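PDB 2O0M: transcriptional regulator, SorC family, which probably binds DNA and a sugar or sugar phosphate effector, as a transcriptional regulator of carbohydrate metabolism in Enterococcus faecalis. Local coordinates for residues A[150-155]-A[250-255]; A[239-244]-A[317-322]; A[243-248]-A[309-314]; A[274-279]-A[283-288]. All blocks are in the same frame, centred on the assembly; numbering follows the deposited sequence.

Contact 1: residues A[150-155]-A[250-255]. With PO4 (phosphate ion), chain B.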
loop_
_atom_site.group_PDB
_atom_site.type_symbol
_atom_site.label_atom_id
_atom_site.label_comp_id
_atom_site.label_asym_id
_atom_site.label_seq_id
_atom_site.Cartn_x
_atom_site.Cartn_y
_atom_site.Cartn_z
ATOM N N GLY A 150 1.440 -0.791 -5.236
ATOM C CA GLY A 150 2.409 -1.755 -5.743
ATOM C C GLY A 150 3.673 -1.794 -4.905
ATOM O O GLY A 150 3.642 -1.533 -3.702
ATOM N N GLY A 151 4.781 -2.118 -5.554
ATOM C CA GLY A 151 6.069 -2.239 -4.910
ATOM C C GLY A 151 6.458 -3.682 -4.679
ATOM O O GLY A 151 5.666 -4.600 -4.889
ATOM N N THR A 152 7.697 -3.888 -4.246
ATOM C CA THR A 152 8.236 -5.232 -4.109
ATOM C C THR A 152 7.491 -6.064 -3.066
ATOM O O THR A 152 7.137 -7.209 -3.313
ATOM C CB THR A 152 9.735 -5.188 -3.784
ATOM O OG1 THR A 152 10.421 -4.476 -4.816
ATOM C CG2 THR A 152 10.305 -6.582 -3.666
ATOM N N THR A 153 7.229 -5.476 -1.901
ATOM C CA THR A 153 6.484 -6.170 -0.853
ATOM C C THR A 153 5.122 -6.605 -1.344
ATOM O O THR A 153 4.736 -7.759 -1.197
ATOM C CB THR A 153 6.311 -5.270 0.372
ATOM O OG1 THR A 153 7.606 -4.959 0.889
ATOM C CG2 THR A 153 5.487 -5.948 1.440
HETATM N N MSE A 154 4.389 -5.669 -1.931
HETATM C CA MSE A 154 3.043 -5.965 -2.379
HETATM C C MSE A 154 3.006 -7.005 -3.516
HETATM O O MSE A 154 2.081 -7.821 -3.585
HETATM C CB MSE A 154 2.342 -4.683 -2.809
HETATM C CG MSE A 154 2.048 -3.737 -1.651
HETATM SE SE MSE A 154 0.722 -4.449 -0.411
HETATM C CE MSE A 154 -0.755 -4.522 -1.658
ATOM N N ALA A 155 4.002 -6.985 -4.397
ATOM C CA ALA A 155 4.088 -7.960 -5.488
ATOM C C ALA A 155 4.205 -9.373 -4.901
ATOM O O ALA A 155 3.504 -10.303 -5.317
ATOM C CB ALA A 155 5.272 -7.661 -6.363
ATOM N N ALA A 250 12.052 7.209 -4.510
ATOM C CA ALA A 250 12.254 8.276 -5.479
ATOM C C ALA A 250 13.194 7.857 -6.610
ATOM O O ALA A 250 12.949 8.158 -7.778
ATOM C CB ALA A 250 12.773 9.536 -4.781
ATOM N N ALA A 251 14.266 7.151 -6.264
ATOM C CA ALA A 251 15.202 6.652 -7.264
ATOM C C ALA A 251 14.589 5.541 -8.119
ATOM O O ALA A 251 14.712 5.549 -9.351
ATOM C CB ALA A 251 16.459 6.146 -6.589
ATOM N N ARG A 252 13.931 4.585 -7.471
ATOM C CA ARG A 252 13.368 3.452 -8.206
ATOM C C ARG A 252 12.320 3.903 -9.221
ATOM O O ARG A 252 12.248 3.372 -10.344
ATOM C CB ARG A 252 12.750 2.422 -7.264
ATOM C CG ARG A 252 12.371 1.156 -7.975
ATOM C CD ARG A 252 11.987 0.076 -6.993
ATOM N NE ARG A 252 10.650 0.289 -6.453
ATOM C CZ ARG A 252 10.187 -0.295 -5.351
ATOM N NH1 ARG A 252 10.956 -1.126 -4.631
ATOM N NH2 ARG A 252 8.950 -0.054 -4.961
ATOM N N ARG A 253 11.498 4.859 -8.794
ATOM C CA ARG A 253 10.422 5.427 -9.622
ATOM C C ARG A 253 10.899 6.473 -10.625
ATOM O O ARG A 253 10.087 7.077 -11.332
ATOM C CB ARG A 253 9.350 6.036 -8.716
ATOM C CG ARG A 253 8.598 4.982 -7.886
ATOM C CD ARG A 253 7.710 5.669 -6.871
ATOM N NE ARG A 253 6.911 4.749 -6.055
ATOM C CZ ARG A 253 6.065 5.169 -5.117
ATOM N NH1 ARG A 253 5.926 6.475 -4.901
ATOM N NH2 ARG A 253 5.360 4.293 -4.409
ATOM N N LYS A 254 12.209 6.689 -10.683
ATOM C CA LYS A 254 12.817 7.607 -11.650
ATOM C C LYS A 254 12.203 9.008 -11.569
ATOM O O LYS A 254 11.844 9.627 -12.590
ATOM C CB LYS A 254 12.739 7.025 -13.068
ATOM C CG LYS A 254 13.367 5.644 -13.167
ATOM C CD LYS A 254 13.452 5.135 -14.595
ATOM C CE LYS A 254 14.010 3.720 -14.635
ATOM N NZ LYS A 254 15.358 3.592 -13.996
HETATM N N MSE A 255 12.102 9.510 -10.342
HETATM C CA MSE A 255 11.628 10.863 -10.115
HETATM C C MSE A 255 12.651 11.840 -10.698
HETATM O O MSE A 255 13.813 11.491 -10.905
HETATM C CB MSE A 255 11.381 11.112 -8.624
HETATM C CG MSE A 255 10.266 10.245 -8.067
HETATM SE SE MSE A 255 9.756 10.713 -6.252
HETATM C CE MSE A 255 8.806 12.218 -6.712
HETATM P P PO4 B . 8.781 -1.761 -1.397
HETATM O O1 PO4 B . 9.454 -1.051 -0.280
HETATM O O2 PO4 B . 7.947 -2.896 -0.934
HETATM O O3 PO4 B . 8.022 -0.776 -2.230
HETATM O O4 PO4 B . 9.831 -2.285 -2.329
#
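Arg-252 and the helix start Gly-151 to Thr-153 meet across a phosphate ion, and little of one segment touches the other directly. The arginine leaves the last turn of helix 246-252 with its CB directed at the other segment. CG stands anti to the backbone N (chi1 -171°), which sends CG and CD outward before the chain bends at chi3. NE is turned to Glu-182 in a salt bridge, a second hold that helps fix the rotation of the guanidinium. The two terminal nitrogens then meet the phosphate at the edge of the group, with the phosphorus in its plane: NH1 of Arg-252 gives a nearly straight bond of 2.8 Å (176°) to phosphate O4, and NH2 of Arg-252 one of 3.0 Å to O3. NH2 also rests 3.6 Å from CA of Gly-151; a CB would run into phosphate O3 and, at this N-cap residue's backbone angles, press on the preceding carbonyl, so glycine fits. From the helix start, Thr-153 grips phosphate O2 twice, through N at 2.8 Å and OG1 at 2.8 Å, while N of Thr-152 makes a weak bond to O4. The ion probably came from the crystallisation liquor. Backbone N-H groups at a helix N-terminus, joined by a fork-like arginine, form a typical anion site, consistent with a place for the phosphate of a sugar phosphate effector in this putative sugar-binding domain.

Contact 2: residues A[239-244]-A[317-322]. With PO4 (phosphate ion), chain C.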
loop_
_atom_site.group_PDB
_atom_site.type_symbol
_atom_site.label_atom_id
_atom_site.label_comp_id
_atom_site.label_asym_id
_atom_site.label_seq_id
_atom_site.Cartn_x
_atom_site.Cartn_y
_atom_site.Cartn_z
ATOM N N VAL A 239 -8.280 -0.746 1.611
ATOM C CA VAL A 239 -7.021 -0.329 1.006
ATOM C C VAL A 239 -5.900 -1.165 1.598
ATOM O O VAL A 239 -5.839 -1.342 2.806
ATOM C CB VAL A 239 -6.728 1.164 1.233
ATOM C CG1 VAL A 239 -5.374 1.564 0.633
ATOM C CG2 VAL A 239 -7.803 2.022 0.597
ATOM N N VAL A 240 -5.018 -1.655 0.737
ATOM C CA VAL A 240 -3.833 -2.403 1.170
ATOM C C VAL A 240 -2.604 -1.776 0.522
ATOM O O VAL A 240 -2.591 -1.495 -0.685
ATOM C CB VAL A 240 -3.896 -3.915 0.836
ATOM C CG1 VAL A 240 -2.736 -4.617 1.483
ATOM C CG2 VAL A 240 -5.210 -4.509 1.290
ATOM N N HIS A 241 -1.574 -1.536 1.334
ATOM C CA HIS A 241 -0.382 -0.867 0.855
ATOM C C HIS A 241 0.833 -1.255 1.673
ATOM O O HIS A 241 0.696 -1.767 2.780
ATOM C CB HIS A 241 -0.599 0.645 0.915
ATOM C CG HIS A 241 -0.657 1.199 2.308
ATOM N ND1 HIS A 241 -1.749 1.059 3.136
ATOM C CD2 HIS A 241 0.252 1.918 3.007
ATOM C CE1 HIS A 241 -1.504 1.653 4.291
ATOM N NE2 HIS A 241 -0.305 2.205 4.228
ATOM N N SER A 242 2.018 -1.002 1.123
ATOM C CA SER A 242 3.238 -1.028 1.916
ATOM C C SER A 242 3.640 0.406 2.257
ATOM O O SER A 242 2.907 1.377 1.996
ATOM C CB SER A 242 4.362 -1.819 1.219
ATOM O OG SER A 242 5.442 -2.078 2.101
ATOM N N ILE A 243 4.790 0.519 2.900
ATOM C CA ILE A 243 5.401 1.787 3.258
ATOM C C ILE A 243 6.795 1.739 2.684
ATOM O O ILE A 243 7.555 0.801 2.953
ATOM C CB ILE A 243 5.441 1.970 4.788
ATOM C CG1 ILE A 243 4.016 1.960 5.364
ATOM C CG2 ILE A 243 6.149 3.265 5.171
ATOM C CD1 ILE A 243 3.978 1.663 6.850
ATOM N N GLY A 244 7.137 2.747 1.894
ATOM C CA GLY A 244 8.434 2.780 1.229
ATOM C C GLY A 244 9.452 3.601 1.985
ATOM O O GLY A 244 9.100 4.506 2.746
ATOM N N ARG A 317 7.755 4.029 11.256
ATOM C CA ARG A 317 7.494 5.027 12.301
ATOM C C ARG A 317 6.984 6.352 11.721
ATOM O O ARG A 317 6.047 6.947 12.242
ATOM C CB ARG A 317 8.759 5.289 13.117
ATOM C CG ARG A 317 9.111 4.176 14.073
ATOM C CD ARG A 317 10.539 4.305 14.544
ATOM N NE ARG A 317 10.806 5.630 15.104
ATOM C CZ ARG A 317 11.963 6.280 14.987
ATOM N NH1 ARG A 317 12.994 5.736 14.344
ATOM N NH2 ARG A 317 12.103 7.485 15.522
ATOM N N ALA A 318 7.594 6.803 10.636
ATOM C CA ALA A 318 7.279 8.118 10.083
ATOM C C ALA A 318 5.894 8.141 9.450
ATOM O O ALA A 318 5.134 9.104 9.614
ATOM C CB ALA A 318 8.333 8.541 9.084
ATOM N N TYR A 319 5.559 7.087 8.713
ATOM C CA TYR A 319 4.240 7.026 8.083
ATOM C C TYR A 319 3.163 6.757 9.134
ATOM O O TYR A 319 2.099 7.370 9.109
ATOM C CB TYR A 319 4.142 5.955 6.981
ATOM C CG TYR A 319 2.694 5.776 6.597
ATOM C CD1 TYR A 319 2.051 6.716 5.789
ATOM C CD2 TYR A 319 1.932 4.746 7.133
ATOM C CE1 TYR A 319 0.694 6.605 5.482
ATOM C CE2 TYR A 319 0.584 4.622 6.833
ATOM C CZ TYR A 319 -0.036 5.545 6.011
ATOM O OH TYR A 319 -1.388 5.411 5.731
HETATM N N MSE A 320 3.416 5.817 10.035
HETATM C CA MSE A 320 2.352 5.346 10.918
HETATM C C MSE A 320 1.868 6.423 11.894
HETATM O O MSE A 320 0.763 6.308 12.441
HETATM C CB MSE A 320 2.777 4.056 11.641
HETATM C CG MSE A 320 2.908 2.850 10.717
HETATM SE SE MSE A 320 1.238 2.251 9.925
HETATM C CE MSE A 320 0.257 2.080 11.567
ATOM N N LYS A 321 2.674 7.471 12.085
ATOM C CA LYS A 321 2.340 8.579 12.994
ATOM C C LYS A 321 0.962 9.154 12.740
ATOM O O LYS A 321 0.203 9.411 13.697
ATOM C CB LYS A 321 3.376 9.703 12.891
ATOM C CG LYS A 321 4.544 9.519 13.806
ATOM C CD LYS A 321 5.485 10.698 13.771
ATOM C CE LYS A 321 6.470 10.643 14.917
ATOM N NZ LYS A 321 7.520 11.683 14.823
ATOM N N ASN A 322 0.649 9.349 11.460
ATOM C CA ASN A 322 -0.629 9.913 11.025
ATOM C C ASN A 322 -1.538 8.941 10.253
ATOM O O ASN A 322 -2.500 9.377 9.628
ATOM C CB ASN A 322 -0.379 11.179 10.186
ATOM C CG ASN A 322 0.062 10.881 8.729
ATOM O OD1 ASN A 322 0.325 9.726 8.334
ATOM N ND2 ASN A 322 0.148 11.947 7.930
HETATM P P PO4 C . 8.573 8.027 16.585
HETATM O O1 PO4 C . 9.727 8.999 16.584
HETATM O O2 PO4 C . 8.746 6.919 17.590
HETATM O O3 PO4 C . 7.309 8.787 16.885
HETATM O O4 PO4 C . 8.453 7.414 15.219
#
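Tyr-319 of helix 313-320 brings its ring to Ile-243 and His-241 from strand 238-245. Its CG lies anti to the backbone N (chi1 168°), carrying the ring across to the strand. Ile-243 meets it at about a right angle: CD1 of the isoleucine is 3.7 Å from CD2 of Tyr-319, and its other branch, CG2, reaches CB of Tyr-319 at 3.8 Å. A branched aliphatic side chain suits this place, since one arm can follow the ring while the other packs on CB of the tyrosine. CD1 of Ile-243 also meets SE of Met-320, a selenomethionine, at 4.2 Å. The helix is thus packed on a sheet of largely parallel strands in a Rossmann-like alpha/beta domain, where strand 238-245 is flanked by strands 142-148 and 302-306. His-241 and Tyr-319 point toward each other from opposite directions, and the histidine turns its edge to the tyrosine face in an offset T-shaped pair, with centroids 5.4 Å apart and planes at 75°. CE2 of Tyr-319 lies near the plane of the imidazole, 3.7 Å from NE2 of His-241. The contact is wholly buried, and further rings continue the aromatic cluster: Phe-273 meets His-241, while Phe-277 packs edge-to-face with Tyr-319. At the outer side of the helix, Arg-317 holds a second phosphate, its NH2 bonded to O1 at 3.0 Å.

Contact 3: residues A[243-248]-A[309-314]. With PO4 (phosphate ion), chain B.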
loop_
_atom_site.group_PDB
_atom_site.type_symbol
_atom_site.label_atom_id
_atom_site.label_comp_id
_atom_site.label_asym_id
_atom_site.label_seq_id
_atom_site.Cartn_x
_atom_site.Cartn_y
_atom_site.Cartn_z
ATOM N N ILE A 243 4.790 0.519 2.900
ATOM C CA ILE A 243 5.401 1.787 3.258
ATOM C C ILE A 243 6.795 1.739 2.684
ATOM O O ILE A 243 7.555 0.801 2.953
ATOM C CB ILE A 243 5.441 1.970 4.788
ATOM C CG1 ILE A 243 4.016 1.960 5.364
ATOM C CG2 ILE A 243 6.149 3.265 5.171
ATOM C CD1 ILE A 243 3.978 1.663 6.850
ATOM N N GLY A 244 7.137 2.747 1.894
ATOM C CA GLY A 244 8.434 2.780 1.229
ATOM C C GLY A 244 9.452 3.601 1.985
ATOM O O GLY A 244 9.100 4.506 2.746
ATOM N N ARG A 245 10.720 3.261 1.778
ATOM C CA ARG A 245 11.836 4.076 2.224
ATOM C C ARG A 245 11.977 5.189 1.173
ATOM O O ARG A 245 12.170 4.916 -0.019
ATOM C CB ARG A 245 13.090 3.197 2.370
ATOM C CG ARG A 245 12.916 2.123 3.455
ATOM C CD ARG A 245 14.026 1.079 3.521
ATOM N NE ARG A 245 15.296 1.694 3.881
ATOM C CZ ARG A 245 16.288 1.958 3.032
ATOM N NH1 ARG A 245 16.182 1.649 1.746
ATOM N NH2 ARG A 245 17.392 2.542 3.464
ATOM N N ALA A 246 11.833 6.440 1.611
ATOM C CA ALA A 246 11.545 7.573 0.717
ATOM C C ALA A 246 12.529 7.757 -0.440
ATOM O O ALA A 246 12.123 7.813 -1.593
ATOM C CB ALA A 246 11.440 8.853 1.510
ATOM N N LEU A 247 13.816 7.888 -0.136
ATOM C CA LEU A 247 14.787 8.160 -1.200
ATOM C C LEU A 247 14.935 6.982 -2.154
ATOM O O LEU A 247 15.082 7.170 -3.366
ATOM C CB LEU A 247 16.134 8.610 -0.625
ATOM C CG LEU A 247 16.036 9.913 0.184
ATOM C CD1 LEU A 247 17.427 10.399 0.558
ATOM C CD2 LEU A 247 15.307 11.027 -0.582
ATOM N N HIS A 248 14.882 5.768 -1.608
ATOM C CA HIS A 248 14.885 4.554 -2.417
ATOM C C HIS A 248 13.705 4.539 -3.391
ATOM O O HIS A 248 13.876 4.211 -4.567
ATOM C CB HIS A 248 14.845 3.319 -1.509
ATOM C CG HIS A 248 15.237 2.045 -2.194
ATOM N ND1 HIS A 248 14.314 1.128 -2.646
ATOM C CD2 HIS A 248 16.455 1.526 -2.481
ATOM C CE1 HIS A 248 14.945 0.107 -3.201
ATOM N NE2 HIS A 248 16.245 0.322 -3.110
ATOM N N GLY A 309 10.948 -5.760 7.985
ATOM C CA GLY A 309 12.399 -5.651 7.901
ATOM C C GLY A 309 12.905 -4.568 8.838
ATOM O O GLY A 309 12.295 -3.511 8.974
ATOM N N LYS A 310 14.029 -4.827 9.499
ATOM C CA LYS A 310 14.676 -3.796 10.289
ATOM C C LYS A 310 14.934 -2.538 9.438
ATOM O O LYS A 310 14.867 -1.413 9.936
ATOM C CB LYS A 310 15.986 -4.323 10.885
ATOM C CG LYS A 310 16.707 -3.306 11.741
ATOM C CD LYS A 310 17.785 -2.561 10.985
ATOM C CE LYS A 310 18.264 -1.379 11.803
ATOM N NZ LYS A 310 19.291 -0.558 11.132
ATOM N N THR A 311 15.186 -2.730 8.147
ATOM C CA THR A 311 15.519 -1.613 7.263
ATOM C C THR A 311 14.367 -0.615 7.112
ATOM O O THR A 311 14.593 0.531 6.733
ATOM C CB THR A 311 15.919 -2.099 5.846
ATOM O OG1 THR A 311 14.840 -2.841 5.250
ATOM C CG2 THR A 311 17.189 -2.956 5.898
ATOM N N LYS A 312 13.149 -1.059 7.406
ATOM C CA LYS A 312 11.952 -0.222 7.255
ATOM C C LYS A 312 11.447 0.393 8.561
ATOM O O LYS A 312 10.451 1.125 8.558
ATOM C CB LYS A 312 10.826 -1.020 6.579
ATOM C CG LYS A 312 10.978 -1.107 5.061
ATOM C CD LYS A 312 9.653 -1.435 4.371
ATOM C CE LYS A 312 9.829 -1.551 2.868
ATOM N NZ LYS A 312 8.526 -1.724 2.180
ATOM N N ALA A 313 12.139 0.142 9.668
ATOM C CA ALA A 313 11.682 0.638 10.965
ATOM C C ALA A 313 11.455 2.157 10.960
ATOM O O ALA A 313 10.448 2.644 11.458
ATOM C CB ALA A 313 12.666 0.258 12.054
ATOM N N LYS A 314 12.400 2.904 10.406
ATOM C CA LYS A 314 12.284 4.362 10.375
ATOM C C LYS A 314 11.115 4.819 9.505
ATOM O O LYS A 314 10.340 5.694 9.897
ATOM C CB LYS A 314 13.583 4.993 9.880
ATOM C CG LYS A 314 14.737 4.879 10.860
ATOM C CD LYS A 314 16.033 5.332 10.229
ATOM C CE LYS A 314 17.070 5.734 11.266
ATOM N NZ LYS A 314 17.245 4.733 12.351
HETATM P P PO4 B . 8.781 -1.761 -1.397
HETATM O O1 PO4 B . 9.454 -1.051 -0.280
HETATM O O2 PO4 B . 7.947 -2.896 -0.934
HETATM O O3 PO4 B . 8.022 -0.776 -2.230
HETATM O O4 PO4 B . 9.831 -2.285 -2.329
#
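The end of strand 238-245 and the turn leading into helix 313-320 lie beside the phosphate site, and Lys-312 bridges from the turn to both the strand and the ion. Its CG lies anti to the carbonyl carbon (chi1 -80°), and beyond CG the extended chain carries the ammonium group across to the carbonyl of Ile-243. There NZ of Lys-312 donates to O of Ile-243 at 2.8 Å. The donor sits tilted 34° from the carbonyl plane, with a C=O...N angle of 146°. The same nitrogen bonds phosphate O1 at 2.7 Å and, weakly, phosphate O2. A lysine suits this place because one tetrahedral ammonium can tie a backbone carbonyl to an anion, whose charge would probably be eased by it. The aliphatic part of the chain is used as well: CG of Lys-312 lies 4.1 Å from CD of Arg-245, the two side chains crossing obliquely. Arg-245 bends at chi3, bringing NE to O of Thr-311 at 3.2 Å, a weak bond made near the plane of the guanidinium. Thr-311 turns its own hydroxyl to Asp-118, so its carbonyl and its side chain serve different partners. Arg-245 is also the N-cap of helix 246-252, which starts here and packs through Leu-247 on helix 257-265, while the turn 309-312 runs into helix 313-320, whose Ala-313 touches helix 333-339.

Contact 4: residues A[274-279]-A[283-288]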
loop_
_atom_site.group_PDB
_atom_site.type_symbol
_atom_site.label_atom_id
_atom_site.label_comp_id
_atom_site.label_asym_id
_atom_site.label_seq_id
_atom_site.Cartn_x
_atom_site.Cartn_y
_atom_site.Cartn_z
ATOM N N GLY A 274 2.201 7.946 -2.812
ATOM C CA GLY A 274 2.732 9.111 -3.513
ATOM C C GLY A 274 2.858 10.347 -2.649
ATOM O O GLY A 274 2.987 11.475 -3.180
ATOM N N TYR A 275 2.795 10.146 -1.333
ATOM C CA TYR A 275 3.126 11.179 -0.348
ATOM C C TYR A 275 4.432 10.820 0.325
ATOM O O TYR A 275 4.691 9.642 0.583
ATOM C CB TYR A 275 2.042 11.299 0.726
ATOM C CG TYR A 275 0.663 11.614 0.176
ATOM C CD1 TYR A 275 0.188 12.916 0.112
ATOM C CD2 TYR A 275 -0.159 10.599 -0.297
ATOM C CE1 TYR A 275 -1.071 13.197 -0.398
ATOM C CE2 TYR A 275 -1.411 10.862 -0.812
ATOM C CZ TYR A 275 -1.877 12.157 -0.855
ATOM O OH TYR A 275 -3.137 12.397 -1.367
ATOM N N PHE A 276 5.246 11.836 0.621
ATOM C CA PHE A 276 6.515 11.632 1.317
ATOM C C PHE A 276 6.487 12.283 2.690
ATOM O O PHE A 276 6.034 13.409 2.820
ATOM C CB PHE A 276 7.666 12.183 0.477
ATOM C CG PHE A 276 7.884 11.409 -0.783
ATOM C CD1 PHE A 276 8.824 10.392 -0.822
ATOM C CD2 PHE A 276 7.092 11.635 -1.905
ATOM C CE1 PHE A 276 9.007 9.646 -1.956
ATOM C CE2 PHE A 276 7.261 10.874 -3.053
ATOM C CZ PHE A 276 8.216 9.886 -3.082
ATOM N N PHE A 277 6.977 11.561 3.695
ATOM C CA PHE A 277 6.863 11.973 5.101
ATOM C C PHE A 277 8.238 12.097 5.759
ATOM O O PHE A 277 9.092 11.237 5.585
ATOM C CB PHE A 277 6.045 10.950 5.891
ATOM C CG PHE A 277 4.694 10.658 5.295
ATOM C CD1 PHE A 277 3.549 11.295 5.775
ATOM C CD2 PHE A 277 4.560 9.735 4.261
ATOM C CE1 PHE A 277 2.309 11.018 5.231
ATOM C CE2 PHE A 277 3.322 9.465 3.710
ATOM C CZ PHE A 277 2.189 10.116 4.192
ATOM N N ASP A 278 8.445 13.159 6.537
ATOM C CA ASP A 278 9.660 13.253 7.340
ATOM C C ASP A 278 9.455 12.512 8.663
ATOM O O ASP A 278 8.383 11.945 8.890
ATOM C CB ASP A 278 10.119 14.713 7.526
ATOM C CG ASP A 278 9.156 15.552 8.351
ATOM O OD1 ASP A 278 8.309 14.997 9.076
ATOM O OD2 ASP A 278 9.261 16.795 8.280
ATOM N N GLU A 279 10.478 12.480 9.515
ATOM C CA GLU A 279 10.419 11.662 10.739
ATOM C C GLU A 279 9.351 12.151 11.732
ATOM O O GLU A 279 8.846 11.373 12.546
ATOM C CB GLU A 279 11.799 11.546 11.406
ATOM C CG GLU A 279 12.235 12.719 12.248
ATOM C CD GLU A 279 13.529 12.443 13.000
ATOM O OE1 GLU A 279 14.097 13.401 13.567
ATOM O OE2 GLU A 279 13.984 11.274 13.016
ATOM N N VAL A 283 3.954 15.579 5.939
ATOM C CA VAL A 283 4.038 15.443 4.487
ATOM C C VAL A 283 4.935 16.562 3.964
ATOM O O VAL A 283 4.587 17.742 4.063
ATOM C CB VAL A 283 2.648 15.520 3.818
ATOM C CG1 VAL A 283 2.754 15.521 2.290
ATOM C CG2 VAL A 283 1.775 14.363 4.284
ATOM N N VAL A 284 6.099 16.183 3.440
ATOM C CA VAL A 284 7.067 17.155 2.892
ATOM C C VAL A 284 6.932 17.331 1.372
ATOM O O VAL A 284 7.405 18.330 0.809
ATOM C CB VAL A 284 8.524 16.765 3.241
ATOM C CG1 VAL A 284 8.722 16.739 4.750
ATOM C CG2 VAL A 284 8.910 15.425 2.635
ATOM N N TYR A 285 6.285 16.365 0.718
ATOM C CA TYR A 285 6.028 16.429 -0.726
ATOM C C TYR A 285 4.962 15.415 -1.144
ATOM O O TYR A 285 4.798 14.374 -0.505
ATOM C CB TYR A 285 7.317 16.153 -1.498
ATOM C CG TYR A 285 7.236 16.401 -2.989
ATOM C CD1 TYR A 285 7.072 17.692 -3.492
ATOM C CD2 TYR A 285 7.362 15.358 -3.899
ATOM C CE1 TYR A 285 7.009 17.930 -4.850
ATOM C CE2 TYR A 285 7.300 15.586 -5.269
ATOM C CZ TYR A 285 7.124 16.881 -5.738
ATOM O OH TYR A 285 7.070 17.141 -7.088
ATOM N N LYS A 286 4.241 15.739 -2.216
ATOM C CA LYS A 286 3.328 14.790 -2.854
ATOM C C LYS A 286 3.383 14.918 -4.376
ATOM O O LYS A 286 3.534 16.017 -4.925
ATOM C CB LYS A 286 1.898 14.969 -2.345
ATOM C CG LYS A 286 1.260 16.296 -2.712
ATOM C CD LYS A 286 -0.032 16.515 -1.946
ATOM C CE LYS A 286 -0.677 17.844 -2.329
ATOM N NZ LYS A 286 -2.051 17.953 -1.751
ATOM N N ILE A 287 3.287 13.786 -5.057
ATOM C CA ILE A 287 3.268 13.777 -6.521
ATOM C C ILE A 287 1.854 14.114 -6.996
ATOM O O ILE A 287 0.902 14.044 -6.207
ATOM C CB ILE A 287 3.738 12.422 -7.107
ATOM C CG1 ILE A 287 2.798 11.277 -6.689
ATOM C CG2 ILE A 287 5.185 12.134 -6.674
ATOM C CD1 ILE A 287 3.074 9.987 -7.392
ATOM N N PRO A 288 1.703 14.501 -8.277
ATOM C CA PRO A 288 0.344 14.775 -8.752
ATOM C C PRO A 288 -0.589 13.571 -8.574
ATOM O O PRO A 288 -0.205 12.435 -8.847
ATOM C CB PRO A 288 0.559 15.132 -10.228
ATOM C CG PRO A 288 1.957 15.661 -10.272
ATOM C CD PRO A 288 2.702 14.747 -9.331
HETATM O O HOH W 1 0.358 12.292 -4.212
#
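Four aromatic rings stand on the two faces of this pair of strands, Tyr-275 and Phe-277 on one and Phe-276 and Tyr-285 on the other. One face of the Tyr-275 ring carries a water 4.0 Å above its centre; CG1 of Val-283 lies at its edge, and Lys-286 runs alongside with CB 3.6 Å from CD1 of Tyr-275. Lysine suits the position because its methylenes run beside the ring while its end leads away. Phe-276 has O of Tyr-285 in its plane at the edge, with CG2 of Ile-287 near that edge too; its CD2 meets the edge of the Tyr-285 ring. Phe-277 lies side by side with Val-283, whose CG2 comes to 3.5 Å from CE1 of the phenylalanine. CG1 of Val-283 is anti to the backbone N (chi1 174°), which leaves CG2 beside that N and against the Phe-277 ring.

Three backbone bonds join the strands: N of Ile-287 to O of Gly-274 at 3.0 Å, N of Phe-276 to O of Tyr-285 at 2.8 Å, and N of Val-284 to O of Phe-276 at 2.8 Å. With no CB, Gly-274 can take its backbone angles without crowding the preceding carbonyl and leaves room for CG1 of Ile-287. The water donates to O of Gly-274 and O of Ile-287, closing the end of the ladder. Between Phe-276 and Phe-277 the register slips by one residue, a beta bulge in which Val-284 is the extra residue of the second strand. The whole is an antiparallel beta hairpin, extending the sheet beyond strand 270-272, with Phe-276 and Tyr-285 facing helix 257-265.

From the N terminus, the chain first supplies helix start 150-155, which waits some 95 residues for its partner in contact 1. Before that loop closes, strand 238-245 opens contacts 2 and 3 together, sharing Ile-243 and Gly-244, so both cross contact 1. The chain then forms the short hairpin of contact 4, which lies wholly within the spans of contacts 2 and 3. Contact 3 closes at 309-314 and contact 2 just after it, at 317-322. Contacts 1 and 3 share one phosphate, joining two helix starts to the end of helix 246-252. Contact 2 ties helix 313-320 to the sheet, and Tyr-319 and Lys-321 extend it to contact 4.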